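Local coordinates for protein VMB-1 (Vibrio alginolyticus, PDB 6JV4) that probably hydrolyses beta-lactam antibiotics to substituted beta-amino acids with the help of zinc ions, as a subclass B1 metallo-beta-lactamase, at residues 16-21 with 154-159; 36-41 with 203-208; 42-47 with 69-74; 51-56 with 85-90. All coordinates share one frame; numbering follows the deposited sequence.

Interaction 1 of 4, residues 16-21 with 154-159; sequences KLSDNV and PNEKIL
Segment 16-21 carries a type I turn from Ser18 to Val21 and a classic beta bulge, Leu17 N and Ser18 N both donating to Val21 O, and this tight reversal between strands 13-16 and 21-30 faces the chain leading into strand 158-162, where a G1 beta bulge places Lys157 and Ile158 opposite Leu153. The backbones stay well apart, the closest CA atoms being Ser18 and Glu156 at 7.6 Å, so side chains and one water bridge the two sheets of the metallo-beta-lactamase sandwich. Glu156 does most of the reaching. A chi1 of -61° sets Glu156 CG 3.6 Å from Ser18 OG, and the bend at chi2 (82°) then lays the carboxylate against Val21. Val21 CG2, anti to the carbonyl carbon, meets Glu156 CD tip to tip at 3.8 Å, an aliphatic methyl against a charged group. Asn20 crosses Glu156 at about a right angle, its amide plane turned 79° from the carboxylate. Deeper in, Ile158 CD1 touches two residues of the hairpin: Val21 CG1 end-on at 4.0 Å and, more loosely, Leu17 CB at 4.3 Å. Leu200 of strand 200-203 packs on both Leu17 and Ile158 and so continues this apolar layer. Away from the interface, the extended Lys16 chain returns to its own turn, NZ forming a salt bridge with Asp19 OD1. A water joins the two sides, donating to Glu156 OE2 at 2.6 Å and bonded to Ser18 OG, also at 2.6 Å.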
loop_
_atom_site.group_PDB
_atom_site.type_symbol
_atom_site.label_atom_id
_atom_site.label_comp_id
_atom_site.label_asym_id
_atom_site.label_seq_id
_atom_site.Cartn_x
_atom_site.Cartn_y
_atom_site.Cartn_z
ATOM N N LYS A 16 -9.979 12.942 1.479
ATOM C CA LYS A 16 -9.816 13.254 0.046
ATOM C C LYS A 16 -8.434 13.876 -0.193
ATOM O O LYS A 16 -8.075 14.829 0.527
ATOM C CB LYS A 16 -10.936 14.199 -0.360
ATOM C CG LYS A 16 -10.918 14.523 -1.838
ATOM C CD LYS A 16 -11.982 15.547 -2.207
ATOM C CE LYS A 16 -12.356 15.451 -3.663
ATOM N NZ LYS A 16 -13.089 16.666 -4.073
ATOM N N LEU A 17 -7.660 13.317 -1.113
ATOM C CA LEU A 17 -6.299 13.823 -1.456
ATOM C C LEU A 17 -6.450 14.623 -2.758
ATOM O O LEU A 17 -5.749 15.614 -2.926
ATOM C CB LEU A 17 -5.261 12.692 -1.612
ATOM C CG LEU A 17 -5.031 11.807 -0.385
ATOM C CD1 LEU A 17 -3.905 10.804 -0.642
ATOM C CD2 LEU A 17 -4.702 12.623 0.842
ATOM N N SER A 18 -7.346 14.204 -3.629
ATOM C CA SER A 18 -7.656 14.936 -4.885
ATOM C C SER A 18 -9.014 14.474 -5.361
ATOM O O SER A 18 -9.579 13.573 -4.752
ATOM C CB SER A 18 -6.561 14.718 -5.912
ATOM O OG SER A 18 -6.622 13.384 -6.435
ATOM N N ASP A 19 -9.568 15.062 -6.429
ATOM C CA ASP A 19 -10.899 14.663 -6.932
ATOM C C ASP A 19 -10.962 13.175 -7.219
ATOM O O ASP A 19 -12.032 12.602 -7.098
ATOM C CB ASP A 19 -11.241 15.412 -8.227
ATOM C CG ASP A 19 -11.667 16.834 -7.946
ATOM O OD1 ASP A 19 -12.117 17.107 -6.806
ATOM O OD2 ASP A 19 -11.486 17.663 -8.837
ATOM N N ASN A 20 -9.842 12.574 -7.614
ATOM C CA ASN A 20 -9.847 11.162 -8.066
ATOM C C ASN A 20 -9.177 10.241 -7.020
ATOM O O ASN A 20 -9.046 9.070 -7.328
ATOM C CB ASN A 20 -9.183 11.043 -9.431
ATOM C CG ASN A 20 -9.975 11.798 -10.478
ATOM O OD1 ASN A 20 -11.177 11.602 -10.588
ATOM N ND2 ASN A 20 -9.318 12.688 -11.206
ATOM N N VAL A 21 -8.640 10.777 -5.920
ATOM C CA VAL A 21 -7.800 9.960 -4.999
ATOM C C VAL A 21 -8.287 10.193 -3.570
ATOM O O VAL A 21 -8.153 11.336 -3.076
ATOM C CB VAL A 21 -6.298 10.271 -5.166
ATOM C CG1 VAL A 21 -5.430 9.362 -4.307
ATOM C CG2 VAL A 21 -5.842 10.109 -6.620
ATOM N N PRO A 154 0.623 9.104 -11.692
ATOM C CA PRO A 154 1.349 10.133 -12.414
ATOM C C PRO A 154 0.551 11.434 -12.547
ATOM O O PRO A 154 1.185 12.505 -12.610
ATOM C CB PRO A 154 1.621 9.451 -13.782
ATOM C CG PRO A 154 0.569 8.386 -13.920
ATOM C CD PRO A 154 0.494 7.870 -12.487
ATOM N N ASN A 155 -0.778 11.371 -12.637
ATOM C CA ASN A 155 -1.572 12.617 -12.838
ATOM C C ASN A 155 -1.450 13.529 -11.621
ATOM O O ASN A 155 -1.402 14.764 -11.818
ATOM C CB ASN A 155 -3.020 12.315 -13.217
ATOM C CG ASN A 155 -3.070 11.513 -14.493
ATOM O OD1 ASN A 155 -2.436 11.902 -15.466
ATOM N ND2 ASN A 155 -3.768 10.400 -14.510
ATOM N N GLU A 156 -1.439 12.987 -10.400
ATOM C CA GLU A 156 -1.427 13.777 -9.147
ATOM C C GLU A 156 -0.037 13.838 -8.487
ATOM O O GLU A 156 0.106 14.559 -7.464
ATOM C CB GLU A 156 -2.367 13.095 -8.159
ATOM C CG GLU A 156 -3.795 13.024 -8.631
ATOM C CD GLU A 156 -4.231 11.938 -9.590
ATOM O OE1 GLU A 156 -3.433 11.024 -9.903
ATOM O OE2 GLU A 156 -5.374 12.053 -10.081
ATOM N N LYS A 157 0.920 13.098 -8.996
ATOM C CA LYS A 157 2.293 12.958 -8.452
ATOM C C LYS A 157 2.168 12.450 -7.007
ATOM O O LYS A 157 2.916 12.894 -6.110
ATOM C CB LYS A 157 3.067 14.276 -8.518
ATOM C CG LYS A 157 3.065 14.982 -9.877
ATOM C CD LYS A 157 3.665 14.107 -10.932
ATOM C CE LYS A 157 3.702 14.742 -12.313
ATOM N NZ LYS A 157 2.334 14.882 -12.853
ATOM N N ILE A 158 1.289 11.473 -6.819
ATOM C CA ILE A 158 1.148 10.791 -5.507
ATOM C C ILE A 158 1.876 9.469 -5.597
ATOM O O ILE A 158 1.540 8.647 -6.483
ATOM C CB ILE A 158 -0.307 10.620 -5.109
ATOM C CG1 ILE A 158 -0.965 11.980 -4.885
ATOM C CG2 ILE A 158 -0.408 9.694 -3.883
ATOM C CD1 ILE A 158 -2.450 11.927 -4.747
ATOM N N LEU A 159 2.767 9.231 -4.649
ATOM C CA LEU A 159 3.440 7.927 -4.575
ATOM C C LEU A 159 2.901 7.191 -3.349
ATOM O O LEU A 159 3.112 7.698 -2.211
ATOM C CB LEU A 159 4.948 8.132 -4.430
ATOM C CG LEU A 159 5.709 6.819 -4.257
ATOM C CD1 LEU A 159 5.582 5.971 -5.518
ATOM C CD2 LEU A 159 7.186 7.127 -3.947
HETATM O O HOH W 1 -7.001 13.785 -8.975
#

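Interaction 2 of 4, residues 36-41 with 203-208; sequences IGASGL and PGHGEV. With ZN (zinc ion), chain F.
His205 turns its imidazole sharply out of the loop 203-208, CG beside the backbone N (chi1 -51°) and the ring rotated to chi2 -69°, so that one nitrogen faces strand 36-41 and the other the metal. His205 ND1 donates to Gly37 O at 2.8 Å; the oxygen lies in the ring plane, yet the donor nitrogen stands above the carbonyl plane of Gly37. His205 NE2 binds zinc at 2.1 Å. The ND1 bond thus fixes the ring's rotation, makes Gly37 a second-shell residue of the site, and may make the imidazole a slightly stronger ligand. Ile36 takes the crowded chi1 position (61°), which sends CG1 and then CD1 over one face of the ring, a CH-pi contact 4.0 Å from the centroid. Along the backbone, Ser39 N donates to Gly204 O at 3.0 Å, and Ala38 CA points its hydrogen at the same oxygen. Ser39 OG, beside its own N, gives its proton to a water at 2.6 Å that in turn donates to Pro203 O and Gly206 O, tying both ends of the loop's bend to one hydroxyl; Gln23 also bonds that OG. Asp86 and Cys163 are further ligands of this zinc. The loop joins strand 200-203 of one sheet to helix 212-226 and rests on strand 36-45 of the other sheet, whose neighbour 21-30 supplies Gln23.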
loop_
_atom_site.group_PDB
_atom_site.type_symbol
_atom_site.label_atom_id
_atom_site.label_comp_id
_atom_site.label_asym_id
_atom_site.label_seq_id
_atom_site.Cartn_x
_atom_site.Cartn_y
_atom_site.Cartn_z
ATOM N N ILE A 36 -1.452 1.509 15.878
ATOM C CA ILE A 36 -0.862 2.153 14.668
ATOM C C ILE A 36 -1.940 2.293 13.595
ATOM O O ILE A 36 -2.804 1.428 13.467
ATOM C CB ILE A 36 0.391 1.415 14.184
ATOM C CG1 ILE A 36 0.096 -0.022 13.803
ATOM C CG2 ILE A 36 1.504 1.525 15.228
ATOM C CD1 ILE A 36 1.262 -0.754 13.128
ATOM N N GLY A 37 -1.875 3.423 12.886
ATOM C CA GLY A 37 -2.793 3.783 11.810
ATOM C C GLY A 37 -2.267 3.188 10.503
ATOM O O GLY A 37 -1.061 3.026 10.383
ATOM N N ALA A 38 -3.155 2.817 9.597
ATOM C CA ALA A 38 -2.755 2.229 8.300
ATOM C C ALA A 38 -3.502 2.948 7.197
ATOM O O ALA A 38 -4.727 3.170 7.332
ATOM C CB ALA A 38 -3.073 0.777 8.278
ATOM N N SER A 39 -2.816 3.247 6.100
ATOM C CA SER A 39 -3.406 3.918 4.930
ATOM C C SER A 39 -3.375 3.015 3.697
ATOM O O SER A 39 -2.390 2.350 3.458
ATOM C CB SER A 39 -2.662 5.172 4.590
ATOM O OG SER A 39 -2.726 6.127 5.629
ATOM N N GLY A 40 -4.437 3.101 2.913
ATOM C CA GLY A 40 -4.398 2.704 1.494
ATOM C C GLY A 40 -5.078 3.793 0.691
ATOM O O GLY A 40 -5.427 4.863 1.291
ATOM N N LEU A 41 -5.360 3.525 -0.571
ATOM C CA LEU A 41 -5.993 4.519 -1.448
ATOM C C LEU A 41 -7.231 3.932 -2.123
ATOM O O LEU A 41 -7.319 2.724 -2.345
ATOM C CB LEU A 41 -5.024 5.084 -2.480
ATOM C CG LEU A 41 -3.737 5.733 -1.940
ATOM C CD1 LEU A 41 -2.909 6.202 -3.109
ATOM C CD2 LEU A 41 -4.035 6.913 -1.027
ATOM N N PRO A 203 2.880 6.837 3.386
ATOM C CA PRO A 203 3.441 5.683 4.054
ATOM C C PRO A 203 2.316 4.737 4.460
ATOM O O PRO A 203 1.167 5.117 4.566
ATOM C CB PRO A 203 4.163 6.273 5.237
ATOM C CG PRO A 203 3.229 7.407 5.656
ATOM C CD PRO A 203 2.717 7.962 4.342
ATOM N N GLY A 204 2.694 3.469 4.649
ATOM C CA GLY A 204 1.746 2.442 5.099
ATOM C C GLY A 204 1.147 2.763 6.447
ATOM O O GLY A 204 -0.031 2.379 6.693
ATOM N N HIS A 205 1.927 3.359 7.331
ATOM C CA HIS A 205 1.486 3.813 8.676
ATOM C C HIS A 205 1.885 5.255 8.888
ATOM O O HIS A 205 2.944 5.662 8.407
ATOM C CB HIS A 205 2.092 2.933 9.793
ATOM C CG HIS A 205 1.874 1.485 9.555
ATOM N ND1 HIS A 205 0.628 0.919 9.643
ATOM C CD2 HIS A 205 2.686 0.489 9.159
ATOM C CE1 HIS A 205 0.679 -0.343 9.291
ATOM N NE2 HIS A 205 1.896 -0.626 8.992
ATOM N N GLY A 206 1.142 6.010 9.702
ATOM C CA GLY A 206 1.544 7.386 10.005
ATOM C C GLY A 206 1.154 8.427 8.958
ATOM O O GLY A 206 0.324 8.168 8.090
ATOM N N GLU A 207 1.658 9.641 9.152
ATOM C CA GLU A 207 1.242 10.826 8.386
ATOM C C GLU A 207 1.827 10.780 6.983
ATOM O O GLU A 207 3.021 10.457 6.800
ATOM C CB GLU A 207 1.676 12.144 9.040
ATOM C CG GLU A 207 0.952 12.468 10.314
ATOM C CD GLU A 207 1.637 13.607 11.070
ATOM O OE1 GLU A 207 2.175 13.343 12.185
ATOM O OE2 GLU A 207 1.683 14.722 10.507
ATOM N N VAL A 208 1.019 11.229 6.053
ATOM C CA VAL A 208 1.492 11.497 4.669
ATOM C C VAL A 208 2.531 12.618 4.756
ATOM O O VAL A 208 2.455 13.472 5.665
ATOM C CB VAL A 208 0.345 11.868 3.722
ATOM C CG1 VAL A 208 -0.700 10.771 3.711
ATOM C CG2 VAL A 208 -0.295 13.213 4.018
HETATM ZN ZN ZN F . 2.424 -2.340 7.873
HETATM O O HOH W 2 -0.410 5.838 6.775
#

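Interaction 3 of 4, residues 42-47 with 69-74; sequences VVINGT and EAKGLT
A small surface contact sets the turn that follows strand 36-45 against the chain emerging from helix 58-70, at one end of that strand and away from the zinc site. One hydrogen bond and one apolar pair carry it. Thr74 N donates to Thr47 O at 3.0 Å, almost straight at 169°, and it meets the oxygen nearly along the C=O axis. Leu73 CA sits beside the same oxygen at 3.4 Å with its hydrogen aimed roughly at it, so one N-H bond and a weaker CA-H contact from consecutive residues converge on the Thr47 oxygen. Thr74 also bonds through its backbone to Ala49, and Thr47 and Ala49 lie two residues apart: this is the alternating pattern of parallel strands, starting the pairing of 74-79 with 48-52. In sequence, helix 58-70 connects the two strands, a beta-alpha-beta crossover within the seven-stranded sheet. The helix ends in a Schellman motif at Gly72, whose phi is positive (79°), with Gly72 N bonded back to Glu69 O. This exit brings Leu73 to the turn. Its CG is anti to the carbonyl carbon, and the two methyls divide the work: CD1 crosses the Ile44 side chain at about a right angle, 3.9 Å from CG1, while CD2 lies 3.7 Å from Thr47 CA and 3.9 Å from Gly46 O. Ile68 of the helix also packs on Leu73. Further out, the bent aliphatic part of Lys71 brings CE to within 4.4 Å of Ile44 CD1, and Tyr22 of strand 21-30 touches both Ile44 and Lys71.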
loop_
_atom_site.group_PDB
_atom_site.type_symbol
_atom_site.label_atom_id
_atom_site.label_comp_id
_atom_site.label_asym_id
_atom_site.label_seq_id
_atom_site.Cartn_x
_atom_site.Cartn_y
_atom_site.Cartn_z
ATOM N N VAL A 42 -8.088 4.841 -2.541
ATOM C CA VAL A 42 -9.132 4.562 -3.555
ATOM C C VAL A 42 -8.866 5.504 -4.714
ATOM O O VAL A 42 -8.725 6.720 -4.462
ATOM C CB VAL A 42 -10.550 4.747 -3.018
ATOM C CG1 VAL A 42 -11.546 4.580 -4.126
ATOM C CG2 VAL A 42 -10.870 3.805 -1.869
ATOM N N VAL A 43 -8.686 4.933 -5.887
ATOM C CA VAL A 43 -8.413 5.707 -7.121
ATOM C C VAL A 43 -9.640 5.588 -8.008
ATOM O O VAL A 43 -10.087 4.450 -8.322
ATOM C CB VAL A 43 -7.112 5.278 -7.804
ATOM C CG1 VAL A 43 -6.842 6.099 -9.068
ATOM C CG2 VAL A 43 -5.950 5.396 -6.847
ATOM N N ILE A 44 -10.121 6.750 -8.445
ATOM C CA ILE A 44 -11.361 6.848 -9.269
ATOM C C ILE A 44 -10.927 7.198 -10.688
ATOM O O ILE A 44 -10.159 8.175 -10.853
ATOM C CB ILE A 44 -12.323 7.893 -8.695
ATOM C CG1 ILE A 44 -12.750 7.543 -7.272
ATOM C CG2 ILE A 44 -13.545 8.088 -9.611
ATOM C CD1 ILE A 44 -13.353 8.689 -6.544
ATOM N N ASN A 45 -11.431 6.419 -11.647
ATOM C CA ASN A 45 -11.185 6.543 -13.097
ATOM C C ASN A 45 -12.553 6.472 -13.801
ATOM O O ASN A 45 -13.064 5.367 -14.018
ATOM C CB ASN A 45 -10.206 5.473 -13.587
ATOM C CG ASN A 45 -9.817 5.622 -15.038
ATOM O OD1 ASN A 45 -9.629 6.739 -15.476
ATOM N ND2 ASN A 45 -9.673 4.532 -15.776
ATOM N N GLY A 46 -13.119 7.647 -14.100
ATOM C CA GLY A 46 -14.486 7.798 -14.638
ATOM C C GLY A 46 -15.473 7.274 -13.633
ATOM O O GLY A 46 -15.548 7.880 -12.537
ATOM N N THR A 47 -16.183 6.195 -13.947
ATOM C CA THR A 47 -17.172 5.595 -13.018
ATOM C C THR A 47 -16.587 4.354 -12.347
ATOM O O THR A 47 -17.357 3.672 -11.675
ATOM C CB THR A 47 -18.503 5.255 -13.694
ATOM O OG1 THR A 47 -18.220 4.348 -14.750
ATOM C CG2 THR A 47 -19.195 6.505 -14.184
ATOM N N GLU A 69 -19.826 2.360 -3.805
ATOM C CA GLU A 69 -21.054 2.080 -4.583
ATOM C C GLU A 69 -22.078 3.203 -4.355
ATOM O O GLU A 69 -22.747 3.558 -5.347
ATOM C CB GLU A 69 -21.540 0.675 -4.243
ATOM C CG GLU A 69 -20.583 -0.392 -4.746
ATOM C CD GLU A 69 -21.012 -1.845 -4.585
ATOM O OE1 GLU A 69 -21.931 -2.110 -3.805
ATOM O OE2 GLU A 69 -20.380 -2.721 -5.214
ATOM N N ALA A 70 -22.182 3.766 -3.151
ATOM C CA ALA A 70 -23.129 4.868 -2.835
ATOM C C ALA A 70 -22.733 6.142 -3.589
ATOM O O ALA A 70 -23.581 7.048 -3.690
ATOM C CB ALA A 70 -23.237 5.131 -1.354
ATOM N N LYS A 71 -21.510 6.247 -4.106
ATOM C CA LYS A 71 -21.089 7.406 -4.938
ATOM C C LYS A 71 -21.427 7.154 -6.410
ATOM O O LYS A 71 -21.075 7.989 -7.239
ATOM C CB LYS A 71 -19.603 7.705 -4.742
ATOM C CG LYS A 71 -19.278 8.421 -3.450
ATOM C CD LYS A 71 -17.797 8.586 -3.182
ATOM C CE LYS A 71 -17.029 9.333 -4.257
ATOM N NZ LYS A 71 -17.389 10.772 -4.297
ATOM N N GLY A 72 -22.073 6.040 -6.725
ATOM C CA GLY A 72 -22.412 5.650 -8.103
ATOM C C GLY A 72 -21.222 5.058 -8.849
ATOM O O GLY A 72 -21.279 4.961 -10.074
ATOM N N LEU A 73 -20.202 4.590 -8.136
ATOM C CA LEU A 73 -19.008 3.974 -8.764
ATOM C C LEU A 73 -19.075 2.449 -8.687
ATOM O O LEU A 73 -19.730 1.924 -7.791
ATOM C CB LEU A 73 -17.781 4.507 -8.022
ATOM C CG LEU A 73 -17.607 6.021 -8.001
ATOM C CD1 LEU A 73 -16.463 6.416 -7.078
ATOM C CD2 LEU A 73 -17.384 6.586 -9.409
ATOM N N THR A 74 -18.433 1.777 -9.639
ATOM C CA THR A 74 -18.205 0.316 -9.674
ATOM C C THR A 74 -16.791 0.032 -9.134
ATOM O O THR A 74 -15.813 0.561 -9.703
ATOM C CB THR A 74 -18.312 -0.246 -11.088
ATOM O OG1 THR A 74 -19.646 0.066 -11.475
ATOM C CG2 THR A 74 -18.141 -1.742 -11.173
#

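Interaction 4 of 4, residues 51-56 with 85-90; sequences MIDTPW and EDASGD. With ZN (zinc ion), chain F.
The short helix 85-88 carries the aspartate of the HxHxD zinc motif of metallo-beta-lactamases, here His82, His84 and Asp86, and it packs on the loop that leaves strand 48-52. Asp86 holds CG in the crowded position between its N and carbonyl carbon (chi1 59°), pointing the carboxylate so that OD2 binds zinc at 2.1 Å, alongside Cys163 and His205. Trp56 lies beside it, pointing the same way: Asp86 CB sits over one face of the five-membered ring, a CH-pi contact 3.6 Å from its centroid, with indole and carboxylate planes 43° apart. The indole thus backs the ligand from the side of its methylene. Ala87 CB rests on the Asp53 carboxylate, 3.4 Å from OD2; the partner of Asp53 OD1 is Thr81. Asp53 and Asp86 are like charges, Asp53 OD2 and Asp86 OD1 lying 6.1 Å apart. Thr54 holds the helix segment by its backbone: Thr54 N donates to Ala87 O at 3.1 Å from above the carbonyl plane. Glu85 reaches along the Trp56 backbone to a salt bridge with Lys28, and Asp90 OD1 and OD2 bond to Thr58 and Thr61, at the start of helix 58-70. A water bonds to Thr54 OG1 and donates to Glu85 O at 2.6 Å, and that hydroxyl, also in its crowded position, accepts the N-H of Asp90, Thr54 OG1 to Asp90 N being 3.2 Å.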
loop_
_atom_site.group_PDB
_atom_site.type_symbol
_atom_site.label_atom_id
_atom_site.label_comp_id
_atom_site.label_asym_id
_atom_site.label_seq_id
_atom_site.Cartn_x
_atom_site.Cartn_y
_atom_site.Cartn_z
ATOM N N MET A 51 -9.026 -0.088 -5.467
ATOM C CA MET A 51 -8.357 -0.022 -4.142
ATOM C C MET A 51 -6.866 -0.266 -4.293
ATOM O O MET A 51 -6.461 -1.196 -5.041
ATOM C CB MET A 51 -8.916 -1.063 -3.168
ATOM C CG MET A 51 -10.297 -0.828 -2.801
ATOM S SD MET A 51 -10.716 -2.089 -1.521
ATOM C CE MET A 51 -12.490 -1.999 -1.708
ATOM N N ILE A 52 -6.073 0.464 -3.519
ATOM C CA ILE A 52 -4.650 0.187 -3.274
ATOM C C ILE A 52 -4.560 -0.183 -1.789
ATOM O O ILE A 52 -4.769 0.717 -0.977
ATOM C CB ILE A 52 -3.766 1.381 -3.675
ATOM C CG1 ILE A 52 -3.917 1.696 -5.175
ATOM C CG2 ILE A 52 -2.328 1.093 -3.286
ATOM C CD1 ILE A 52 -3.193 2.948 -5.563
ATOM N N ASP A 53 -4.379 -1.472 -1.523
ATOM C CA ASP A 53 -4.488 -2.113 -0.193
ATOM C C ASP A 53 -5.971 -2.156 0.219
ATOM O O ASP A 53 -6.765 -1.288 -0.159
ATOM C CB ASP A 53 -3.573 -1.495 0.856
ATOM C CG ASP A 53 -2.083 -1.776 0.662
ATOM O OD1 ASP A 53 -1.699 -2.505 -0.332
ATOM O OD2 ASP A 53 -1.316 -1.394 1.601
ATOM N N THR A 54 -6.298 -3.170 1.004
ATOM C CA THR A 54 -7.588 -3.233 1.714
ATOM C C THR A 54 -7.432 -2.560 3.074
ATOM O O THR A 54 -6.355 -2.593 3.700
ATOM C CB THR A 54 -8.091 -4.684 1.785
ATOM O OG1 THR A 54 -7.127 -5.521 2.435
ATOM C CG2 THR A 54 -8.405 -5.272 0.432
ATOM N N PRO A 55 -8.532 -1.982 3.590
ATOM C CA PRO A 55 -8.602 -1.604 4.991
ATOM C C PRO A 55 -8.258 -2.795 5.902
ATOM O O PRO A 55 -8.401 -3.949 5.503
ATOM C CB PRO A 55 -10.071 -1.200 5.164
ATOM C CG PRO A 55 -10.414 -0.660 3.807
ATOM C CD PRO A 55 -9.784 -1.659 2.859
ATOM N N TRP A 56 -7.744 -2.486 7.082
ATOM C CA TRP A 56 -7.155 -3.515 7.989
ATOM C C TRP A 56 -8.211 -4.408 8.647
ATOM O O TRP A 56 -7.853 -5.489 9.103
ATOM C CB TRP A 56 -6.289 -2.787 9.000
ATOM C CG TRP A 56 -5.145 -3.563 9.532
ATOM C CD1 TRP A 56 -4.868 -4.892 9.446
ATOM C CD2 TRP A 56 -4.067 -2.968 10.264
ATOM N NE1 TRP A 56 -3.673 -5.157 10.064
ATOM C CE2 TRP A 56 -3.173 -3.997 10.573
ATOM C CE3 TRP A 56 -3.808 -1.664 10.671
ATOM C CZ2 TRP A 56 -2.001 -3.754 11.278
ATOM C CZ3 TRP A 56 -2.651 -1.432 11.388
ATOM C CH2 TRP A 56 -1.765 -2.462 11.642
ATOM N N GLU A 85 -1.258 -8.687 6.442
ATOM C CA GLU A 85 -2.719 -8.479 6.586
ATOM C C GLU A 85 -3.110 -7.001 6.475
ATOM O O GLU A 85 -4.210 -6.741 6.016
ATOM C CB GLU A 85 -3.172 -9.012 7.953
ATOM C CG GLU A 85 -4.669 -8.963 8.161
ATOM C CD GLU A 85 -5.081 -9.100 9.621
ATOM O OE1 GLU A 85 -4.215 -9.469 10.464
ATOM O OE2 GLU A 85 -6.253 -8.852 9.906
ATOM N N ASP A 86 -2.258 -6.043 6.838
ATOM C CA ASP A 86 -2.647 -4.619 6.674
ATOM C C ASP A 86 -2.777 -4.213 5.193
ATOM O O ASP A 86 -3.380 -3.162 4.894
ATOM C CB ASP A 86 -1.707 -3.674 7.427
ATOM C CG ASP A 86 -0.257 -3.727 7.045
ATOM O OD1 ASP A 86 0.194 -4.741 6.432
ATOM O OD2 ASP A 86 0.449 -2.758 7.405
ATOM N N ALA A 87 -2.128 -4.945 4.278
ATOM C CA ALA A 87 -2.178 -4.633 2.844
ATOM C C ALA A 87 -3.153 -5.569 2.142
ATOM O O ALA A 87 -3.820 -5.082 1.230
ATOM C CB ALA A 87 -0.800 -4.705 2.250
ATOM N N SER A 88 -3.178 -6.863 2.495
ATOM C CA SER A 88 -3.787 -7.926 1.661
ATOM C C SER A 88 -4.914 -8.646 2.409
ATOM O O SER A 88 -5.409 -9.651 1.903
ATOM C CB SER A 88 -2.743 -8.910 1.208
ATOM O OG SER A 88 -2.335 -9.653 2.318
ATOM N N GLY A 89 -5.306 -8.147 3.586
ATOM C CA GLY A 89 -6.187 -8.905 4.492
ATOM C C GLY A 89 -7.514 -9.306 3.877
ATOM O O GLY A 89 -8.030 -10.383 4.231
ATOM N N ASP A 90 -8.060 -8.538 2.953
ATOM C CA ASP A 90 -9.415 -8.853 2.426
ATOM C C ASP A 90 -9.383 -9.370 0.991
ATOM O O ASP A 90 -10.436 -9.329 0.326
ATOM C CB ASP A 90 -10.373 -7.700 2.718
ATOM C CG ASP A 90 -10.917 -7.784 4.128
ATOM O OD1 ASP A 90 -11.400 -8.894 4.517
ATOM O OD2 ASP A 90 -10.892 -6.756 4.816
HETATM ZN ZN ZN F . 2.424 -2.340 7.873
HETATM O O HOH W 3 -5.738 -5.166 4.714
HETATM O O HOH W 4 -8.469 -6.625 6.144
#

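In the fold
Strand 36-45 serves two of the contacts, its first half interaction 2 and its second half interaction 3, whose centres lie 22 Å apart. Interactions 2 and 4, 11 Å apart, share a zinc, His205 and Asp86 meeting there, and their strands 36-45 and 48-52 are neighbours in the seven-stranded sheet, with Trp56 lying against Ala38. Interactions 1 and 3, with centres 14 Å apart, touch through Asn20 and Ile44, away from the metal. Along the chain, 3 and 4 lie inside the loops closed by both 1 and 2, which themselves cross. Interactions 1 and 2 join parts of the two sheets, while 2 and 4 bring together zinc ligands far apart in sequence.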